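Local structure of Xaa-Pro dipeptidase (Pyrococcus horikoshii, 1WY2) at residues 142-153 / 166-176. The protein probably splits dipeptides that carry a C-terminal proline and an N-terminal nonpolar residue, as a homodimeric metallopeptidase with two metal ions per subunit. Residues are numbered along the deposited sequence; the frame is centred on the assembly and turned at random.
Sequences IADKAVMAAIEE and KVEYLMKMNGA
I142 reaches past M171 to the turn that ends the second helix. With chi1 at -67°, CG2 is anti to the backbone N and rests against M171 CG at 3.9 Å. The other branch runs on extended, and CD1 ends 3.5 Å from N174 O. With an alanine here, CD1 and its contact with N174 O would be gone, and M171 would probably keep A146 but lose its I142 neighbour. That turn is a Schellman motif. A176 N bonds M171 O, G175 N bonds K172 O, and G175 has the positive phi. N174 N also bonds M171 O, from the opposite face to A176 N. N174 folds back on the helix, and its ND2 gives a hydrogen bond to L170 O from above the carbonyl plane. The extended chain of K145 brings NZ toward N174 OD1. The two do not bond directly; water 1 accepts from NZ and gives a weak bond to OD1. A146 sits where the backbones come closest. Its CB meets M171 CG at 3.6 Å, and V167 CG1 lies over its carbonyl O. A149 CB is pressed tightly on L170 CD2 (3.4 Å). A150 CB meets the same methyl, V167 CG1, at 3.8 Å. E153 closes the row with a long salt bridge, OE1 to K166 NZ at 3.5 Å; its OE2 pairs with K158. I142 and M171 both touch A215 of strand 208-217. E168 and K172 form salt bridges with K172 and E168 of the second subunit. The arrangement is a near-antiparallel helical hairpin, with axes 9.1 Å apart at 148°. The pair belongs to the M24 metallopeptidase domain, whose pita-bread fold packs helices on the curved sheet that bears the two-metal site; the side chain of M171 is about 11 Å from a bound zinc ion.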
ATOM      1  N   ILE A 142      16.135  -5.690 -12.883  1.00 18.03           N
ATOM      2  CA  ILE A 142      15.088  -4.853 -13.452  1.00 18.41           C
ATOM      3  C   ILE A 142      15.244  -3.423 -12.925  1.00 18.35           C
ATOM      4  O   ILE A 142      15.049  -2.456 -13.664  1.00 17.80           O
ATOM      5  CB  ILE A 142      13.683  -5.399 -13.087  1.00 18.21           C
ATOM      6  CG1 ILE A 142      13.462  -6.743 -13.788  1.00 19.59           C
ATOM      7  CG2 ILE A 142      12.599  -4.398 -13.485  1.00 19.79           C
ATOM      8  CD1 ILE A 142      12.154  -7.412 -13.445  1.00 22.60           C
ATOM      9  N   ALA A 143      15.608  -3.294 -11.653  1.00 17.37           N
ATOM     10  CA  ALA A 143      15.792  -1.972 -11.055  1.00 16.40           C
ATOM     11  C   ALA A 143      16.992  -1.282 -11.705  1.00 17.86           C
ATOM     12  O   ALA A 143      16.953  -0.082 -11.970  1.00 16.84           O
ATOM     13  CB  ALA A 143      16.005  -2.095  -9.544  1.00 17.93           C
ATOM     14  N   ASP A 144      18.058  -2.043 -11.955  1.00 17.26           N
ATOM     15  CA  ASP A 144      19.249  -1.484 -12.599  1.00 18.35           C
ATOM     16  C   ASP A 144      18.878  -0.933 -13.974  1.00 17.59           C
ATOM     17  O   ASP A 144      19.307   0.156 -14.356  1.00 18.30           O
ATOM     18  CB  ASP A 144      20.346  -2.548 -12.762  1.00 18.44           C
ATOM     19  CG  ASP A 144      21.179  -2.738 -11.505  1.00 23.13           C
ATOM     20  OD1 ASP A 144      21.485  -1.730 -10.829  1.00 23.64           O
ATOM     21  OD2 ASP A 144      21.549  -3.894 -11.205  1.00 24.83           O
ATOM     22  N   LYS A 145      18.080  -1.690 -14.718  1.00 16.91           N
ATOM     23  CA  LYS A 145      17.656  -1.255 -16.046  1.00 17.97           C
ATOM     24  C   LYS A 145      16.834   0.024 -15.953  1.00 18.08           C
ATOM     25  O   LYS A 145      16.933   0.904 -16.812  1.00 18.33           O
ATOM     26  CB  LYS A 145      16.831  -2.347 -16.732  1.00 19.05           C
ATOM     27  CG  LYS A 145      17.651  -3.537 -17.194  1.00 23.45           C
ATOM     28  CD  LYS A 145      16.777  -4.579 -17.863  1.00 27.07           C
ATOM     29  CE  LYS A 145      17.623  -5.718 -18.410  1.00 29.19           C
ATOM     30  NZ  LYS A 145      16.784  -6.749 -19.085  1.00 30.97           N
ATOM     31  N   ALA A 146      16.029   0.128 -14.900  1.00 17.00           N
ATOM     32  CA  ALA A 146      15.188   1.303 -14.710  1.00 17.21           C
ATOM     33  C   ALA A 146      16.034   2.534 -14.407  1.00 16.94           C
ATOM     34  O   ALA A 146      15.771   3.616 -14.926  1.00 16.46           O
ATOM     35  CB  ALA A 146      14.192   1.059 -13.585  1.00 18.16           C
ATOM     36  N   VAL A 147      17.050   2.367 -13.568  1.00 16.68           N
ATOM     37  CA  VAL A 147      17.922   3.483 -13.223  1.00 17.62           C
ATOM     38  C   VAL A 147      18.687   3.970 -14.452  1.00 17.14           C
ATOM     39  O   VAL A 147      18.838   5.176 -14.659  1.00 18.89           O
ATOM     40  CB  VAL A 147      18.928   3.088 -12.123  1.00 18.83           C
ATOM     41  CG1 VAL A 147      19.930   4.216 -11.900  1.00 22.95           C
ATOM     42  CG2 VAL A 147      18.180   2.790 -10.831  1.00 20.64           C
ATOM     43  N   MET A 148      19.170   3.036 -15.266  1.00 17.84           N
ATOM     44  CA  MET A 148      19.905   3.413 -16.470  1.00 19.46           C
ATOM     45  C   MET A 148      18.986   4.153 -17.426  1.00 19.60           C
ATOM     46  O   MET A 148      19.402   5.106 -18.086  1.00 19.83           O
ATOM     47  CB  MET A 148      20.498   2.181 -17.160  1.00 20.55           C
ATOM     48  CG  MET A 148      21.633   1.515 -16.389  1.00 22.77           C
ATOM     49  SD  MET A 148      23.021   2.615 -16.002  1.00 27.41           S
ATOM     50  CE  MET A 148      23.850   2.720 -17.617  1.00 28.12           C
ATOM     51  N   ALA A 149      17.731   3.713 -17.504  1.00 19.82           N
ATOM     52  CA  ALA A 149      16.765   4.366 -18.378  1.00 19.34           C
ATOM     53  C   ALA A 149      16.462   5.764 -17.849  1.00 19.44           C
ATOM     54  O   ALA A 149      16.289   6.702 -18.626  1.00 19.71           O
ATOM     55  CB  ALA A 149      15.481   3.547 -18.461  1.00 18.49           C
ATOM     56  N   ALA A 150      16.403   5.903 -16.526  1.00 17.34           N
ATOM     57  CA  ALA A 150      16.122   7.200 -15.914  1.00 18.94           C
ATOM     58  C   ALA A 150      17.227   8.194 -16.245  1.00 20.19           C
ATOM     59  O   ALA A 150      16.964   9.343 -16.595  1.00 21.45           O
ATOM     60  CB  ALA A 150      15.996   7.056 -14.401  1.00 18.61           C
ATOM     61  N   ILE A 151      18.468   7.740 -16.124  1.00 20.42           N
ATOM     62  CA  ILE A 151      19.621   8.586 -16.405  1.00 22.73           C
ATOM     63  C   ILE A 151      19.583   9.095 -17.843  1.00 25.84           C
ATOM     64  O   ILE A 151      19.872  10.263 -18.105  1.00 26.71           O
ATOM     65  CB  ILE A 151      20.934   7.805 -16.150  1.00 22.17           C
ATOM     66  CG1 ILE A 151      21.064   7.511 -14.652  1.00 23.67           C
ATOM     67  CG2 ILE A 151      22.135   8.604 -16.641  1.00 24.56           C
ATOM     68  CD1 ILE A 151      22.260   6.641 -14.289  1.00 24.20           C
ATOM     69  N   GLU A 152      19.207   8.220 -18.767  1.00 27.29           N
ATOM     70  CA  GLU A 152      19.140   8.578 -20.178  1.00 30.22           C
ATOM     71  C   GLU A 152      17.978   9.531 -20.465  1.00 30.74           C
ATOM     72  O   GLU A 152      18.063  10.379 -21.356  1.00 30.29           O
ATOM     73  CB  GLU A 152      18.987   7.308 -21.022  1.00 33.95           C
ATOM     74  CG  GLU A 152      19.263   7.490 -22.506  1.00 39.66           C
ATOM     75  CD  GLU A 152      20.696   7.903 -22.782  1.00 42.62           C
ATOM     76  OE1 GLU A 152      21.613   7.317 -22.166  1.00 45.42           O
ATOM     77  OE2 GLU A 152      20.907   8.806 -23.620  1.00 46.79           O
ATOM     78  N   GLU A 153      16.901   9.395 -19.698  1.00 29.46           N
ATOM     79  CA  GLU A 153      15.712  10.222 -19.877  1.00 29.67           C
ATOM     80  C   GLU A 153      15.806  11.588 -19.209  1.00 30.80           C
ATOM     81  O   GLU A 153      15.137  12.537 -19.621  1.00 32.79           O
ATOM     82  CB  GLU A 153      14.486   9.487 -19.336  1.00 31.96           C
ATOM     83  CG  GLU A 153      13.179  10.239 -19.513  1.00 34.61           C
ATOM     84  CD  GLU A 153      12.842  10.484 -20.971  1.00 37.85           C
ATOM     85  OE1 GLU A 153      12.838   9.508 -21.748  1.00 38.52           O
ATOM     86  OE2 GLU A 153      12.577  11.650 -21.336  1.00 40.02           O
ATOM     87  N   LYS A 166       7.923   6.920 -17.194  1.00 16.99           N
ATOM     88  CA  LYS A 166       8.641   6.167 -18.217  1.00 18.11           C
ATOM     89  C   LYS A 166       9.376   4.946 -17.670  1.00 17.93           C
ATOM     90  O   LYS A 166       9.307   3.867 -18.258  1.00 17.90           O
ATOM     91  CB  LYS A 166       9.635   7.084 -18.937  1.00 21.93           C
ATOM     92  CG  LYS A 166      10.391   6.432 -20.090  1.00 27.60           C
ATOM     93  CD  LYS A 166       9.482   6.155 -21.279  1.00 32.48           C
ATOM     94  CE  LYS A 166      10.267   5.591 -22.456  1.00 35.14           C
ATOM     95  NZ  LYS A 166      11.331   6.531 -22.919  1.00 36.64           N
ATOM     96  N   VAL A 167      10.075   5.103 -16.548  1.00 17.23           N
ATOM     97  CA  VAL A 167      10.822   3.977 -15.997  1.00 17.47           C
ATOM     98  C   VAL A 167       9.929   2.954 -15.310  1.00 17.85           C
ATOM     99  O   VAL A 167      10.278   1.780 -15.232  1.00 16.79           O
ATOM    100  CB  VAL A 167      11.934   4.444 -15.022  1.00 17.65           C
ATOM    101  CG1 VAL A 167      12.846   5.435 -15.726  1.00 19.82           C
ATOM    102  CG2 VAL A 167      11.332   5.048 -13.775  1.00 19.73           C
ATOM    103  N   GLU A 168       8.776   3.388 -14.815  1.00 17.72           N
ATOM    104  CA  GLU A 168       7.871   2.445 -14.174  1.00 18.08           C
ATOM    105  C   GLU A 168       7.235   1.586 -15.261  1.00 18.57           C
ATOM    106  O   GLU A 168       6.947   0.410 -15.046  1.00 17.23           O
ATOM    107  CB  GLU A 168       6.819   3.187 -13.349  1.00 18.34           C
ATOM    108  CG  GLU A 168       7.441   3.876 -12.127  1.00 19.70           C
ATOM    109  CD  GLU A 168       6.444   4.633 -11.279  1.00 21.96           C
ATOM    110  OE1 GLU A 168       5.373   5.007 -11.806  1.00 24.81           O
ATOM    111  OE2 GLU A 168       6.743   4.874 -10.085  1.00 20.51           O
ATOM    112  N   TYR A 169       7.029   2.178 -16.434  1.00 16.45           N
ATOM    113  CA  TYR A 169       6.475   1.441 -17.562  1.00 16.60           C
ATOM    114  C   TYR A 169       7.519   0.420 -18.003  1.00 17.44           C
ATOM    115  O   TYR A 169       7.196  -0.732 -18.276  1.00 18.04           O
ATOM    116  CB  TYR A 169       6.146   2.396 -18.717  1.00 17.11           C
ATOM    117  CG  TYR A 169       5.746   1.704 -20.005  1.00 18.65           C
ATOM    118  CD1 TYR A 169       6.695   1.406 -20.983  1.00 18.71           C
ATOM    119  CD2 TYR A 169       4.421   1.337 -20.239  1.00 18.23           C
ATOM    120  CE1 TYR A 169       6.333   0.760 -22.169  1.00 20.01           C
ATOM    121  CE2 TYR A 169       4.050   0.690 -21.419  1.00 19.88           C
ATOM    122  CZ  TYR A 169       5.012   0.406 -22.378  1.00 20.77           C
ATOM    123  OH  TYR A 169       4.645  -0.230 -23.544  1.00 20.68           O
ATOM    124  N   LEU A 170       8.779   0.844 -18.058  1.00 17.59           N
ATOM    125  CA  LEU A 170       9.858  -0.052 -18.457  1.00 18.63           C
ATOM    126  C   LEU A 170       9.964  -1.246 -17.512  1.00 18.57           C
ATOM    127  O   LEU A 170      10.143  -2.382 -17.957  1.00 20.05           O
ATOM    128  CB  LEU A 170      11.196   0.700 -18.491  1.00 20.89           C
ATOM    129  CG  LEU A 170      12.424  -0.153 -18.826  1.00 25.37           C
ATOM    130  CD1 LEU A 170      12.338  -0.629 -20.272  1.00 29.81           C
ATOM    131  CD2 LEU A 170      13.695   0.654 -18.607  1.00 27.95           C
ATOM    132  N   MET A 171       9.849  -0.997 -16.210  1.00 17.18           N
ATOM    133  CA  MET A 171       9.943  -2.083 -15.241  1.00 17.85           C
ATOM    134  C   MET A 171       8.839  -3.113 -15.466  1.00 18.19           C
ATOM    135  O   MET A 171       9.087  -4.317 -15.434  1.00 19.53           O
ATOM    136  CB  MET A 171       9.870  -1.543 -13.809  1.00 17.16           C
ATOM    137  CG  MET A 171      11.128  -0.797 -13.366  1.00 18.45           C
ATOM    138  SD  MET A 171      11.278  -0.631 -11.560  1.00 19.63           S
ATOM    139  CE  MET A 171      10.221   0.799 -11.262  1.00 19.07           C
ATOM    140  N   LYS A 172       7.624  -2.636 -15.703  1.00 18.76           N
ATOM    141  CA  LYS A 172       6.492  -3.529 -15.932  1.00 19.20           C
ATOM    142  C   LYS A 172       6.675  -4.343 -17.206  1.00 21.24           C
ATOM    143  O   LYS A 172       6.359  -5.535 -17.245  1.00 21.59           O
ATOM    144  CB  LYS A 172       5.198  -2.722 -16.027  1.00 22.30           C
ATOM    145  CG  LYS A 172       4.823  -2.025 -14.741  1.00 27.05           C
ATOM    146  CD  LYS A 172       3.719  -1.005 -14.964  1.00 29.37           C
ATOM    147  CE  LYS A 172       3.574  -0.096 -13.756  1.00 31.96           C
ATOM    148  NZ  LYS A 172       2.552   0.966 -13.972  1.00 31.86           N
ATOM    149  N   MET A 173       7.190  -3.706 -18.249  1.00 21.41           N
ATOM    150  CA  MET A 173       7.383  -4.406 -19.507  1.00 23.02           C
ATOM    151  C   MET A 173       8.551  -5.379 -19.431  1.00 23.84           C
ATOM    152  O   MET A 173       8.744  -6.201 -20.327  1.00 24.95           O
ATOM    153  CB  MET A 173       7.570  -3.399 -20.645  1.00 24.39           C
ATOM    154  CG  MET A 173       6.330  -2.536 -20.883  1.00 25.74           C
ATOM    155  SD  MET A 173       4.850  -3.466 -21.399  1.00 28.92           S
ATOM    156  CE  MET A 173       4.242  -4.103 -19.865  1.00 30.87           C
ATOM    157  N   ASN A 174       9.322  -5.290 -18.350  1.00 22.61           N
ATOM    158  CA  ASN A 174      10.448  -6.188 -18.147  1.00 23.84           C
ATOM    159  C   ASN A 174      10.115  -7.296 -17.153  1.00 22.74           C
ATOM    160  O   ASN A 174      11.000  -8.024 -16.702  1.00 23.48           O
ATOM    161  CB  ASN A 174      11.680  -5.414 -17.684  1.00 25.73           C
ATOM    162  CG  ASN A 174      12.456  -4.826 -18.842  1.00 29.56           C
ATOM    163  OD1 ASN A 174      13.054  -5.553 -19.638  1.00 32.09           O
ATOM    164  ND2 ASN A 174      12.445  -3.507 -18.951  1.00 32.54           N
ATOM    165  N   GLY A 175       8.834  -7.416 -16.811  1.00 22.68           N
ATOM    166  CA  GLY A 175       8.413  -8.473 -15.906  1.00 21.81           C
ATOM    167  C   GLY A 175       7.962  -8.098 -14.508  1.00 20.32           C
ATOM    168  O   GLY A 175       7.370  -8.924 -13.811  1.00 21.58           O
ATOM    169  N   ALA A 176       8.232  -6.871 -14.080  1.00 19.35           N
ATOM    170  CA  ALA A 176       7.831  -6.458 -12.741  1.00 19.62           C
ATOM    171  C   ALA A 176       6.313  -6.344 -12.612  1.00 20.27           C
ATOM    172  O   ALA A 176       5.629  -5.936 -13.550  1.00 20.43           O
ATOM    173  CB  ALA A 176       8.488  -5.127 -12.390  1.00 18.84           C
TER
HETATM  174  O   HOH W   1      15.813  -5.262 -21.757  1.00 53.64           O